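Local coordinates for protein catechol 2,3-dioxygenase (Rhodococcus sp., PDB 2WL9) that probably catalyses the iron-dependent extradiol ring cleavage of catechols by dioxygen, a step in the breakdown of aromatic hydrocarbons, as a type I extradiol dioxygenase, at residues S15-W20 with L54-S59; A25-M30 with G224-L229; L62-W67 with P115-Y120; P88-S93 with L105-D110; T218-L223 with P264-R269. All coordinates share one frame; numbering follows the deposited sequence. Where two conformers were deposited one is given.

Interaction 1 (S15-W20 with L54-S59)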
# COMPACT_ATOMS: atom_id res chain seq x y z
N SER C 15 6.13 -28.85 -41.46
CA SER C 15 6.51 -29.12 -42.84
C SER C 15 7.07 -27.88 -43.54
O SER C 15 7.78 -27.99 -44.54
CB SER C 15 5.34 -29.69 -43.63
OG SER C 15 4.23 -28.80 -43.65
N ASN C 16 6.70 -26.71 -43.03
CA ASN C 16 7.11 -25.44 -43.59
C ASN C 16 7.65 -24.43 -42.59
O ASN C 16 6.90 -23.73 -42.01
CB ASN C 16 5.94 -24.81 -44.32
CG ASN C 16 6.29 -23.57 -45.13
OD1 ASN C 16 7.29 -22.99 -44.99
ND2 ASN C 16 5.41 -23.20 -45.99
N LEU C 17 8.95 -24.36 -42.46
CA LEU C 17 9.63 -23.44 -41.60
C LEU C 17 9.40 -21.98 -41.98
O LEU C 17 9.22 -21.17 -41.14
CB LEU C 17 11.10 -23.80 -41.51
CG LEU C 17 11.76 -24.07 -40.17
CD1 LEU C 17 10.86 -24.54 -39.10
CD2 LEU C 17 12.98 -24.92 -40.27
N ASP C 18 9.40 -21.67 -43.26
CA ASP C 18 9.19 -20.32 -43.71
C ASP C 18 7.83 -19.75 -43.31
O ASP C 18 7.75 -18.67 -42.89
CB ASP C 18 9.30 -20.26 -45.24
CG ASP C 18 10.72 -20.13 -45.72
OD1 ASP C 18 11.62 -20.32 -44.91
OD2 ASP C 18 10.91 -19.83 -46.89
N ALA C 19 6.79 -20.53 -43.44
CA ALA C 19 5.45 -20.07 -43.08
C ALA C 19 5.32 -19.84 -41.57
O ALA C 19 4.68 -18.89 -41.14
CB ALA C 19 4.39 -21.05 -43.57
N TRP C 20 5.94 -20.73 -40.79
CA TRP C 20 5.93 -20.65 -39.32
C TRP C 20 6.65 -19.42 -38.77
O TRP C 20 6.18 -18.81 -37.80
CB TRP C 20 6.50 -21.93 -38.71
CG TRP C 20 5.46 -22.95 -38.42
CD1 TRP C 20 5.18 -24.06 -39.16
CD2 TRP C 20 4.54 -22.95 -37.32
NE1 TRP C 20 4.14 -24.76 -38.58
CE2 TRP C 20 3.73 -24.09 -37.46
CE3 TRP C 20 4.32 -22.08 -36.24
CZ2 TRP C 20 2.73 -24.41 -36.54
CZ3 TRP C 20 3.32 -22.39 -35.34
CH2 TRP C 20 2.54 -23.55 -35.49
N LEU C 54 10.82 -25.95 -33.29
CA LEU C 54 10.21 -26.38 -34.55
C LEU C 54 11.16 -27.34 -35.25
O LEU C 54 12.25 -26.96 -35.67
CB LEU C 54 9.90 -25.18 -35.44
CG LEU C 54 8.97 -24.07 -34.91
CD1 LEU C 54 8.92 -22.94 -35.91
CD2 LEU C 54 7.56 -24.58 -34.60
N HIS C 55 10.73 -28.59 -35.37
CA HIS C 55 11.49 -29.61 -36.08
C HIS C 55 11.00 -29.69 -37.52
O HIS C 55 9.86 -30.09 -37.77
CB HIS C 55 11.34 -30.96 -35.40
CG HIS C 55 11.91 -31.02 -34.02
ND1 HIS C 55 13.18 -31.46 -33.76
CD2 HIS C 55 11.37 -30.70 -32.82
CE1 HIS C 55 13.41 -31.41 -32.46
NE2 HIS C 55 12.32 -30.96 -31.86
N ALA C 56 11.86 -29.30 -38.46
CA ALA C 56 11.51 -29.35 -39.88
C ALA C 56 11.65 -30.78 -40.38
O ALA C 56 12.62 -31.12 -41.07
CB ALA C 56 12.39 -28.41 -40.67
N ASP C 57 10.69 -31.61 -40.01
CA ASP C 57 10.72 -33.03 -40.35
C ASP C 57 9.62 -33.46 -41.33
O ASP C 57 9.54 -34.63 -41.68
CB ASP C 57 10.67 -33.89 -39.08
CG ASP C 57 9.34 -33.78 -38.34
OD1 ASP C 57 8.34 -33.32 -38.94
OD2 ASP C 57 9.30 -34.18 -37.16
N GLY C 58 8.77 -32.52 -41.73
CA GLY C 58 7.74 -32.81 -42.74
C GLY C 58 6.38 -33.21 -42.21
O GLY C 58 5.40 -33.24 -42.96
N SER C 59 6.31 -33.54 -40.92
CA SER C 59 5.03 -33.79 -40.25
C SER C 59 4.44 -32.45 -39.80
O SER C 59 5.09 -31.42 -39.90
CB SER C 59 5.25 -34.72 -39.06
OG SER C 59 4.09 -34.84 -38.26

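Interaction 2 (A25-M30 with G224-L229)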
# COMPACT_ATOMS: atom_id res chain seq x y z
N ALA C 25 6.40 -15.25 -35.63
CA ALA C 25 7.12 -14.00 -35.38
C ALA C 25 6.39 -12.80 -35.98
O ALA C 25 6.11 -11.82 -35.28
CB ALA C 25 8.56 -14.08 -35.88
N GLY C 26 6.08 -12.89 -37.27
CA GLY C 26 5.51 -11.77 -38.02
C GLY C 26 4.13 -11.34 -37.58
O GLY C 26 3.77 -10.16 -37.67
N ILE C 27 3.33 -12.29 -37.11
CA ILE C 27 2.00 -11.96 -36.60
C ILE C 27 1.96 -11.99 -35.08
O ILE C 27 1.54 -11.01 -34.46
CB ILE C 27 0.92 -12.90 -37.17
CG1 ILE C 27 0.90 -12.80 -38.70
CG2 ILE C 27 -0.46 -12.57 -36.56
CD1 ILE C 27 0.00 -13.80 -39.38
N MET C 28 2.41 -13.09 -34.49
CA MET C 28 2.23 -13.32 -33.06
C MET C 28 3.21 -12.54 -32.18
O MET C 28 2.89 -12.19 -31.05
CB MET C 28 2.22 -14.82 -32.71
CG MET C 28 1.07 -15.62 -33.37
SD MET C 28 -0.57 -14.89 -33.13
CE MET C 28 -1.55 -15.84 -34.30
N GLY C 29 4.40 -12.26 -32.70
CA GLY C 29 5.36 -11.43 -31.97
C GLY C 29 6.46 -12.22 -31.29
O GLY C 29 7.31 -11.66 -30.58
N MET C 30 6.46 -13.53 -31.49
CA MET C 30 7.53 -14.38 -30.96
C MET C 30 8.86 -14.04 -31.63
O MET C 30 8.89 -13.42 -32.68
CB MET C 30 7.20 -15.85 -31.16
CG MET C 30 5.98 -16.27 -30.38
SD MET C 30 5.70 -18.03 -30.35
CE MET C 30 4.23 -18.04 -29.32
N GLY C 224 -5.19 -7.11 -30.16
CA GLY C 224 -5.83 -6.36 -31.24
C GLY C 224 -4.98 -6.32 -32.49
O GLY C 224 -5.48 -6.50 -33.60
N TYR C 225 -3.68 -6.08 -32.30
CA TYR C 225 -2.69 -6.08 -33.37
C TYR C 225 -2.63 -7.44 -34.08
O TYR C 225 -2.71 -7.50 -35.31
CB TYR C 225 -1.32 -5.71 -32.79
CG TYR C 225 -0.21 -5.45 -33.78
CD1 TYR C 225 0.30 -4.16 -33.94
CD2 TYR C 225 0.38 -6.49 -34.50
CE1 TYR C 225 1.34 -3.91 -34.83
CE2 TYR C 225 1.42 -6.24 -35.39
CZ TYR C 225 1.89 -4.95 -35.55
OH TYR C 225 2.92 -4.68 -36.43
N ALA C 226 -2.51 -8.51 -33.31
CA ALA C 226 -2.48 -9.88 -33.85
C ALA C 226 -3.79 -10.25 -34.55
O ALA C 226 -3.77 -10.84 -35.63
CB ALA C 226 -2.13 -10.89 -32.77
N HIS C 227 -4.92 -9.88 -33.93
CA HIS C 227 -6.24 -10.15 -34.52
C HIS C 227 -6.43 -9.43 -35.85
O HIS C 227 -6.97 -10.01 -36.80
CB HIS C 227 -7.36 -9.75 -33.54
CG HIS C 227 -8.75 -9.96 -34.08
ND1 HIS C 227 -9.58 -8.91 -34.40
CD2 HIS C 227 -9.45 -11.08 -34.34
CE1 HIS C 227 -10.73 -9.38 -34.84
NE2 HIS C 227 -10.68 -10.70 -34.81
N ASP C 228 -5.98 -8.18 -35.93
CA ASP C 228 -6.09 -7.39 -37.15
C ASP C 228 -5.26 -8.00 -38.28
O ASP C 228 -5.70 -8.01 -39.44
CB ASP C 228 -5.68 -5.93 -36.92
CG ASP C 228 -6.84 -5.07 -36.41
OD1 ASP C 228 -7.96 -5.60 -36.21
OD2 ASP C 228 -6.62 -3.86 -36.22
N LEU C 229 -4.08 -8.50 -37.93
CA LEU C 229 -3.19 -9.16 -38.88
C LEU C 229 -3.74 -10.48 -39.42
O LEU C 229 -3.72 -10.70 -40.63
CB LEU C 229 -1.79 -9.36 -38.28
CG LEU C 229 -0.68 -8.43 -38.79
CD1 LEU C 229 0.60 -8.61 -37.98
CD2 LEU C 229 -0.41 -8.65 -40.27

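Interaction 3 (L62-W67 with P115-Y120)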
# COMPACT_ATOMS: atom_id res chain seq x y z
N LEU C 62 2.25 -32.12 -32.86
CA LEU C 62 3.05 -32.03 -31.65
C LEU C 62 4.09 -33.16 -31.64
O LEU C 62 3.76 -34.30 -31.98
CB LEU C 62 2.12 -32.17 -30.44
CG LEU C 62 2.67 -32.19 -29.02
CD1 LEU C 62 3.13 -30.82 -28.58
CD2 LEU C 62 1.55 -32.68 -28.12
N ALA C 63 5.32 -32.81 -31.27
CA ALA C 63 6.42 -33.78 -31.13
C ALA C 63 6.66 -34.19 -29.67
O ALA C 63 6.85 -35.38 -29.38
CB ALA C 63 7.71 -33.23 -31.77
N TYR C 64 6.66 -33.21 -28.76
CA TYR C 64 6.81 -33.48 -27.32
C TYR C 64 6.34 -32.33 -26.43
O TYR C 64 6.35 -31.16 -26.83
CB TYR C 64 8.25 -33.89 -26.96
CG TYR C 64 9.33 -33.00 -27.52
CD1 TYR C 64 9.72 -31.82 -26.86
CD2 TYR C 64 9.99 -33.34 -28.70
CE1 TYR C 64 10.73 -31.01 -27.38
CE2 TYR C 64 10.98 -32.55 -29.23
CZ TYR C 64 11.35 -31.39 -28.57
OH TYR C 64 12.34 -30.62 -29.13
N ILE C 65 5.95 -32.68 -25.20
CA ILE C 65 5.50 -31.71 -24.20
C ILE C 65 6.49 -31.67 -23.03
O ILE C 65 6.74 -32.69 -22.41
CB ILE C 65 4.11 -32.09 -23.67
CG1 ILE C 65 3.07 -32.12 -24.80
CG2 ILE C 65 3.66 -31.13 -22.56
CD1 ILE C 65 1.87 -33.03 -24.51
N GLY C 66 7.04 -30.50 -22.73
CA GLY C 66 7.97 -30.38 -21.62
C GLY C 66 7.38 -29.72 -20.38
O GLY C 66 6.99 -28.56 -20.43
N TRP C 67 7.31 -30.47 -19.28
CA TRP C 67 6.84 -29.95 -17.99
C TRP C 67 8.00 -29.68 -17.05
O TRP C 67 8.86 -30.54 -16.85
CB TRP C 67 5.90 -30.94 -17.30
CG TRP C 67 4.68 -31.27 -18.10
CD1 TRP C 67 4.49 -32.35 -18.90
CD2 TRP C 67 3.47 -30.51 -18.16
NE1 TRP C 67 3.24 -32.31 -19.48
CE2 TRP C 67 2.60 -31.18 -19.04
CE3 TRP C 67 3.05 -29.31 -17.57
CZ2 TRP C 67 1.32 -30.71 -19.34
CZ3 TRP C 67 1.77 -28.84 -17.87
CH2 TRP C 67 0.93 -29.53 -18.74
N PRO C 115 4.13 -37.91 -26.32
CA PRO C 115 5.45 -37.85 -25.69
C PRO C 115 5.53 -36.73 -24.66
O PRO C 115 5.26 -35.57 -24.97
CB PRO C 115 6.39 -37.58 -26.87
CG PRO C 115 5.69 -38.19 -28.03
CD PRO C 115 4.23 -37.84 -27.79
N THR C 116 5.93 -37.11 -23.46
CA THR C 116 5.88 -36.22 -22.31
C THR C 116 7.26 -36.15 -21.68
O THR C 116 7.88 -37.18 -21.43
CB THR C 116 4.85 -36.74 -21.30
OG1 THR C 116 3.56 -36.76 -21.93
CG2 THR C 116 4.79 -35.85 -20.05
N GLU C 117 7.74 -34.94 -21.41
CA GLU C 117 9.06 -34.76 -20.80
C GLU C 117 8.97 -33.97 -19.50
O GLU C 117 8.14 -33.07 -19.38
CB GLU C 117 10.03 -34.08 -21.77
CG GLU C 117 9.99 -34.68 -23.18
CD GLU C 117 11.15 -34.26 -24.06
OE1 GLU C 117 11.77 -33.21 -23.79
OE2 GLU C 117 11.45 -34.99 -25.03
N ILE C 118 9.79 -34.35 -18.53
CA ILE C 118 9.87 -33.62 -17.26
C ILE C 118 11.32 -33.19 -17.00
O ILE C 118 12.24 -34.01 -17.01
CB ILE C 118 9.28 -34.42 -16.07
CG1 ILE C 118 7.89 -34.97 -16.42
CG2 ILE C 118 9.17 -33.52 -14.84
CD1 ILE C 118 7.56 -36.26 -15.72
N PHE C 119 11.51 -31.90 -16.76
CA PHE C 119 12.84 -31.31 -16.78
C PHE C 119 13.01 -30.23 -15.73
O PHE C 119 12.01 -29.69 -15.22
CB PHE C 119 13.11 -30.70 -18.16
CG PHE C 119 12.41 -29.37 -18.38
CD1 PHE C 119 13.07 -28.17 -18.14
CD2 PHE C 119 11.09 -29.34 -18.83
CE1 PHE C 119 12.43 -26.94 -18.36
CE2 PHE C 119 10.43 -28.11 -19.04
CZ PHE C 119 11.11 -26.91 -18.81
N TYR C 120 14.26 -29.88 -15.45
CA TYR C 120 14.61 -28.71 -14.64
C TYR C 120 15.77 -27.95 -15.29
O TYR C 120 16.52 -28.52 -16.09
CB TYR C 120 14.99 -29.11 -13.20
CG TYR C 120 16.35 -29.78 -13.08
CD1 TYR C 120 17.51 -29.01 -12.87
CD2 TYR C 120 16.49 -31.16 -13.20
CE1 TYR C 120 18.76 -29.61 -12.78
CE2 TYR C 120 17.74 -31.77 -13.11
CZ TYR C 120 18.87 -30.98 -12.90
OH TYR C 120 20.10 -31.58 -12.82
O HOH W 1 2.30 -34.27 -21.32

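Interaction 4 (P88-S93 with L105-D110)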
# COMPACT_ATOMS: atom_id res chain seq x y z
N PRO C 88 6.78 -46.58 -17.20
CA PRO C 88 8.11 -46.65 -17.80
C PRO C 88 8.59 -45.25 -18.16
O PRO C 88 7.80 -44.43 -18.64
CB PRO C 88 7.89 -47.48 -19.07
CG PRO C 88 6.52 -48.07 -18.95
CD PRO C 88 5.75 -47.10 -18.12
N PHE C 89 9.86 -44.97 -17.91
CA PHE C 89 10.44 -43.68 -18.28
C PHE C 89 11.92 -43.81 -18.60
O PHE C 89 12.57 -44.78 -18.22
CB PHE C 89 10.21 -42.61 -17.20
CG PHE C 89 10.86 -42.93 -15.87
CD1 PHE C 89 10.16 -43.60 -14.89
CD2 PHE C 89 12.17 -42.51 -15.60
CE1 PHE C 89 10.75 -43.89 -13.65
CE2 PHE C 89 12.77 -42.78 -14.37
CZ PHE C 89 12.06 -43.48 -13.40
N GLU C 90 12.43 -42.80 -19.30
CA GLU C 90 13.81 -42.73 -19.73
C GLU C 90 14.50 -41.59 -18.98
O GLU C 90 14.00 -40.47 -18.95
CB GLU C 90 13.83 -42.49 -21.24
CG GLU C 90 15.19 -42.29 -21.87
CD GLU C 90 15.13 -42.26 -23.39
OE1 GLU C 90 14.47 -43.13 -23.99
OE2 GLU C 90 15.75 -41.38 -24.00
N VAL C 91 15.62 -41.90 -18.33
CA VAL C 91 16.44 -40.87 -17.70
C VAL C 91 17.42 -40.38 -18.75
O VAL C 91 18.30 -41.13 -19.17
CB VAL C 91 17.21 -41.39 -16.46
CG1 VAL C 91 18.08 -40.26 -15.85
CG2 VAL C 91 16.27 -41.95 -15.42
N ALA C 92 17.27 -39.13 -19.17
CA ALA C 92 18.08 -38.57 -20.23
C ALA C 92 19.52 -38.36 -19.78
O ALA C 92 19.79 -38.04 -18.62
CB ALA C 92 17.49 -37.27 -20.73
N SER C 93 20.45 -38.54 -20.72
CA SER C 93 21.85 -38.23 -20.48
C SER C 93 22.09 -36.73 -20.59
O SER C 93 21.20 -35.96 -20.98
CB SER C 93 22.72 -38.95 -21.52
OG SER C 93 22.48 -38.42 -22.81
N LEU C 105 16.54 -34.19 -17.34
CA LEU C 105 15.40 -34.55 -18.15
C LEU C 105 14.98 -36.01 -17.93
O LEU C 105 15.82 -36.90 -17.69
CB LEU C 105 15.76 -34.29 -19.63
CG LEU C 105 14.88 -34.63 -20.84
CD1 LEU C 105 13.74 -33.67 -20.98
CD2 LEU C 105 15.75 -34.58 -22.09
N VAL C 106 13.68 -36.24 -17.99
CA VAL C 106 13.09 -37.56 -18.00
C VAL C 106 12.11 -37.62 -19.18
O VAL C 106 11.34 -36.67 -19.40
CB VAL C 106 12.45 -37.87 -16.61
CG1 VAL C 106 11.05 -38.41 -16.71
CG2 VAL C 106 13.36 -38.78 -15.79
N LYS C 107 12.16 -38.70 -19.95
CA LYS C 107 11.26 -38.86 -21.10
C LYS C 107 10.32 -40.05 -20.91
O LYS C 107 10.75 -41.14 -20.51
CB LYS C 107 12.05 -39.03 -22.41
CG LYS C 107 12.91 -37.83 -22.80
CD LYS C 107 13.76 -38.15 -24.04
CE LYS C 107 14.40 -36.90 -24.62
NZ LYS C 107 15.45 -37.22 -25.62
N LEU C 108 9.04 -39.84 -21.21
CA LEU C 108 8.02 -40.88 -21.14
C LEU C 108 6.85 -40.56 -22.07
O LEU C 108 6.96 -39.71 -22.96
CB LEU C 108 7.55 -41.06 -19.68
CG LEU C 108 6.89 -39.88 -18.95
CD1 LEU C 108 5.98 -40.39 -17.84
CD2 LEU C 108 7.91 -38.87 -18.41
N HIS C 109 5.72 -41.24 -21.87
CA HIS C 109 4.49 -40.94 -22.61
C HIS C 109 3.29 -40.88 -21.68
O HIS C 109 3.21 -41.63 -20.71
CB HIS C 109 4.24 -41.99 -23.69
CG HIS C 109 5.24 -41.97 -24.79
ND1 HIS C 109 6.50 -42.53 -24.66
CD2 HIS C 109 5.19 -41.45 -26.04
CE1 HIS C 109 7.17 -42.35 -25.79
NE2 HIS C 109 6.39 -41.70 -26.64
N ASP C 110 2.35 -39.99 -21.99
CA ASP C 110 1.11 -39.97 -21.22
C ASP C 110 0.21 -41.12 -21.70
O ASP C 110 0.60 -41.86 -22.61
CB ASP C 110 0.44 -38.57 -21.27
CG ASP C 110 -0.36 -38.31 -22.53
OD1 ASP C 110 -0.46 -39.18 -23.43
OD2 ASP C 110 -0.91 -37.19 -22.62
O HOH W 2 5.84 -44.01 -20.34
O HOH W 3 18.93 -35.86 -17.38

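Interaction 5 (T218-L223 with P264-R269)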
# COMPACT_ATOMS: atom_id res chain seq x y z
N THR C 218 0.51 -9.57 -22.39
CA THR C 218 0.31 -8.70 -21.21
C THR C 218 -0.64 -7.55 -21.52
O THR C 218 -1.40 -7.10 -20.65
CB THR C 218 1.64 -8.12 -20.65
OG1 THR C 218 2.30 -7.34 -21.65
CG2 THR C 218 2.57 -9.21 -20.14
N HIS C 219 -0.59 -7.08 -22.77
CA HIS C 219 -1.30 -5.88 -23.19
C HIS C 219 -2.39 -6.21 -24.20
O HIS C 219 -2.14 -6.92 -25.19
CB HIS C 219 -0.33 -4.87 -23.81
CG HIS C 219 0.58 -4.20 -22.84
ND1 HIS C 219 1.40 -4.90 -21.97
CD2 HIS C 219 0.83 -2.89 -22.61
CE1 HIS C 219 2.10 -4.04 -21.25
NE2 HIS C 219 1.77 -2.82 -21.61
N LEU C 220 -3.58 -5.69 -23.95
CA LEU C 220 -4.72 -5.93 -24.84
C LEU C 220 -4.41 -5.52 -26.28
O LEU C 220 -4.81 -6.20 -27.22
CB LEU C 220 -5.98 -5.22 -24.31
CG LEU C 220 -7.28 -5.23 -25.13
CD1 LEU C 220 -7.65 -6.62 -25.65
CD2 LEU C 220 -8.43 -4.65 -24.30
N ASP C 221 -3.68 -4.42 -26.44
CA ASP C 221 -3.41 -3.87 -27.77
C ASP C 221 -2.61 -4.79 -28.69
O ASP C 221 -2.69 -4.68 -29.91
CB ASP C 221 -2.76 -2.49 -27.63
CG ASP C 221 -3.71 -1.47 -27.03
OD1 ASP C 221 -4.92 -1.75 -27.02
OD2 ASP C 221 -3.26 -0.41 -26.58
N ASP C 222 -1.83 -5.70 -28.08
CA ASP C 222 -1.12 -6.74 -28.82
C ASP C 222 -2.05 -7.81 -29.36
O ASP C 222 -1.80 -8.37 -30.43
CB ASP C 222 -0.02 -7.35 -27.96
CG ASP C 222 1.24 -6.50 -27.95
OD1 ASP C 222 1.56 -5.92 -29.01
OD2 ASP C 222 1.91 -6.41 -26.89
N LEU C 223 -3.10 -8.11 -28.61
CA LEU C 223 -4.15 -9.02 -29.09
C LEU C 223 -4.87 -8.40 -30.28
O LEU C 223 -5.10 -9.07 -31.28
CB LEU C 223 -5.13 -9.35 -27.97
CG LEU C 223 -6.31 -10.27 -28.30
CD1 LEU C 223 -5.85 -11.67 -28.68
CD2 LEU C 223 -7.28 -10.32 -27.13
N PRO C 264 -4.55 -16.85 -29.44
CA PRO C 264 -4.00 -15.64 -28.82
C PRO C 264 -5.00 -15.06 -27.82
O PRO C 264 -6.19 -15.02 -28.11
CB PRO C 264 -3.82 -14.69 -30.00
CG PRO C 264 -3.76 -15.58 -31.20
CD PRO C 264 -4.70 -16.68 -30.89
N GLY C 265 -4.51 -14.63 -26.67
CA GLY C 265 -5.40 -14.14 -25.62
C GLY C 265 -4.83 -13.06 -24.73
O GLY C 265 -3.66 -12.67 -24.88
N TRP C 266 -5.67 -12.58 -23.82
CA TRP C 266 -5.33 -11.53 -22.87
C TRP C 266 -6.26 -11.60 -21.66
O TRP C 266 -7.44 -11.93 -21.79
CB TRP C 266 -5.47 -10.14 -23.52
CG TRP C 266 -5.33 -9.01 -22.53
CD1 TRP C 266 -4.17 -8.45 -22.10
CD2 TRP C 266 -6.39 -8.33 -21.84
NE1 TRP C 266 -4.43 -7.46 -21.19
CE2 TRP C 266 -5.78 -7.36 -21.01
CE3 TRP C 266 -7.79 -8.45 -21.84
CZ2 TRP C 266 -6.53 -6.51 -20.19
CZ3 TRP C 266 -8.53 -7.61 -21.01
CH2 TRP C 266 -7.90 -6.65 -20.20
N GLY C 267 -5.72 -11.27 -20.48
CA GLY C 267 -6.52 -11.13 -19.27
C GLY C 267 -7.01 -12.42 -18.64
O GLY C 267 -8.10 -12.45 -18.05
N SER C 268 -6.22 -13.49 -18.76
CA SER C 268 -6.59 -14.77 -18.14
C SER C 268 -6.55 -14.65 -16.62
O SER C 268 -5.59 -14.13 -16.05
CB SER C 268 -5.68 -15.90 -18.62
OG SER C 268 -6.27 -17.16 -18.37
N ARG C 269 -7.61 -15.13 -15.97
CA ARG C 269 -7.67 -15.11 -14.50
C ARG C 269 -6.99 -16.35 -13.92
O ARG C 269 -6.85 -17.36 -14.61
CB ARG C 269 -9.12 -15.01 -14.02
CG ARG C 269 -9.91 -16.31 -14.08
CD ARG C 269 -11.26 -16.17 -13.40
NE ARG C 269 -12.02 -17.42 -13.45
CZ ARG C 269 -12.93 -17.79 -12.56
NH1 ARG C 269 -13.20 -17.01 -11.51
NH2 ARG C 269 -13.56 -18.95 -12.70

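Interaction 1 (S15-W20 with L54-S59)
Leu17 and Trp20 pack against Leu54 and Ala56 in an apolar helix-on-sheet contact, within a beta-alpha-beta-beta-beta module of the vicinal oxygen chelate fold: helix 17-24, which follows strand 6-14, lies over the end of strand 52-56. The two branches of Leu17 divide the work: CD1 reaches Leu54 CB at 3.8 Å, and CD2 meets Ala56 CB at 3.6 Å. Leu54 lies at an oblique angle to Leu17 and sends its CD1 on to Trp20 CB, 3.8 Å away. Beyond this patch Ser15 CB meets the backbone carbonyl Gly58 O at 3.6 Å. Asn16 is the N-cap of the helix, its OD1 accepting from Ala19 N at 3.0 Å, and Asp57 OD1 accepts from Ser59 N in an Asx turn. Leu12 and Val14 of strand 6-14 continue the apolar layer beside Leu54, Ile41 of strand 40-44 lies against Leu17, and the indole of Trp20 extends to Trp262 while its NE1 is hydrogen-bonded to Ser258 OG.

Interaction 2 (A25-M30 with G224-L229)
Ile27 and Leu229 carry this contact, their side chains slanting across one another where the loop after helix 17-24 rests on helix 220-232. The methyl branch of Ile27 does the touching. CG1 stands beside the backbone N (chi1 -59°), which leaves CG2 anti to that N and directed at the helix, where it lies 3.9 Å from Leu229 CB and 3.8 Å from the carbonyl oxygen Ala226 O. Leu229 answers with its CD1, which reaches the loop backbone, 3.5 Å from Gly26 O and 3.9 Å from Ile27 CA. One helical turn earlier, Ala226 points its CB at the loop and meets Ile27 O at 4.0 Å; consistent with its small side chain, the CA atoms of Ile27 and Ala226 are 5.7 Å apart. Met28 starts out away from the helix, but its thioether bends back until SD lies 4.3 Å from Ala226 CB. Tyr217 and Arg134 bind the loop from outside, the phenol OH at Met28 O and the guanidinium NE at Ile27 O. No hydrogen bond joins the two segments, which come from the N-terminal and C-terminal halves of the chain. Their union therefore rests on van der Waals contact of methyl groups with carbons, a sulfur and backbone carbonyls, while the carbonyls of Ile27 and Met28 find polar partners elsewhere in the fold.

Interaction 3 (L62-W67 with P115-Y120)
Four backbone hydrogen bonds join strand 61-68 to strand 115-120, with donors from the two strands in turn as parallel pairing requires. Ile65 N donates to Pro115 O and Trp67 N to Glu117 O, the latter nearly straight (177°) at 2.7 Å; Ile65 O receives Glu117 N at 2.7 Å and Trp67 O receives Phe119 N. The pair lies inside the mixed N-terminal sheet, strand 61-68 between 115-120 and 6-14, with a classic beta bulge where Ala63 and Tyr64 face Gly11. A water accepts from Trp67 NE1 at 2.8 Å in the indole plane and donates to Thr116 OG1, which is also hydrogen-bonded to Asn114 O. On that face Thr116 CG2 touches the indole edge, 3.7 Å from Trp67 CD1. Across the sheet the carboxylate of Glu117 lies nearly parallel to the Tyr64 ring (5°) but off its plane, OE2 being 3.8 Å from Tyr64 CG. Phe119 meets the Gly66-Trp67 peptide, its CD2 lying 3.2 Å from Trp67 O. In the buried carboxylate, OE2 forms a salt bridge with Arg100 and OE1 a hydrogen bond with Tyr9 OH. Arg100 also makes a cation-pi contact with Tyr64, and its charge would favour the ionised form of Glu117.

Interaction 4 (P88-S93 with L105-D110)
Phe89, which meets Val106, holds CG between its backbone N and carbonyl carbon (chi1 63°). The two side chains approach obliquely, Phe89 CD2 lying 3.9 Å from Val106 CG2. On the sheet's other face Glu90 has CG anti to its N (chi1 176°), and its extended chain runs side by side with that of Lys107, in the same direction. Their charged ends remain 4.5 Å apart, Glu90 OE2 to Lys107 NZ, too far for a salt bridge. Beneath them the backbones form an antiparallel hydrogen-bonded pair, Glu90 N to Lys107 O and Lys107 N to Glu90 O, both 2.7 Å, and Ala92 N adds a bond to Leu105 O with the donor above the carbonyl plane. Packing is tight at this end, where Ala92 CB lies 3.5 Å from Leu105 CD2. Waters bridge the strands at their ends, one from Pro88 O to His109 N and another from Ala92 O to Leu105 N. Strand 90-91 is one of the two outer strands of its sheet within the chain, and its attachment is two-sided: Phe89 and Leu108 pack on helix 72-84, whereas the opposite charges of Glu90 and Lys107 would attract weakly at most.

Interaction 5 (T218-L223 with P264-R269)
Thr218 opens the contact by offering its carbonyl oxygen to the indole of Trp266, a weak hydrogen bond from Trp266 NE1 to Thr218 O at 3.1 Å with an angle of 130° at the hydrogen. Its side chain turns elsewhere, OG1 pairing with His219 ND1 at 2.6 Å. The carbonyl carbon His219 C passes 3.5 Å from Trp266 CD1. Leu220 then lies over the indole: its CB is 4.0 Å from the centre of the five-membered ring, almost on the ring normal, a CH-pi contact. One turn on, Leu223 holds CG anti to its backbone N (chi1 179°) and splits its methyls, CD1 to Pro264 O at 3.4 Å and CD2 to Trp266 CB at 4.0 Å. Helix 220-232 is thus seated by its first turn on the end of strand 261-266, which carries the iron ligand Glu263. Strand 250-255 flanks the contact through Leu250 and Phe252, strand 210-217 adds Tyr217 beside Leu223, and Trp266 of the second subunit packs on its counterpart here.

How the interactions relate
Interactions 3 and 4 belong to one sheet: strands 104-109 and 115-120 are neighbours joined by backbone hydrogen bonds, so the buried pairing at 62-67 with 115-120 passes outward to the exposed edge at 88-93. Interaction 1 reaches the same sheet farther along and touches interaction 3 through His55 and Tyr64. Interactions 2 and 5 share helix 220-232 and meet where Met28 packs on Pro264, with centres about 12 Å apart; both also touch the second subunit. Chemistry follows location. The two strand pairings rest on backbone hydrogen bonds, interactions 1 and 2 on van der Waals contact without a hydrogen bond between the segments, and interaction 5 adds one weak bond to its indole. Interaction 2 is buried, whereas 1, 4 and 5 are partly so.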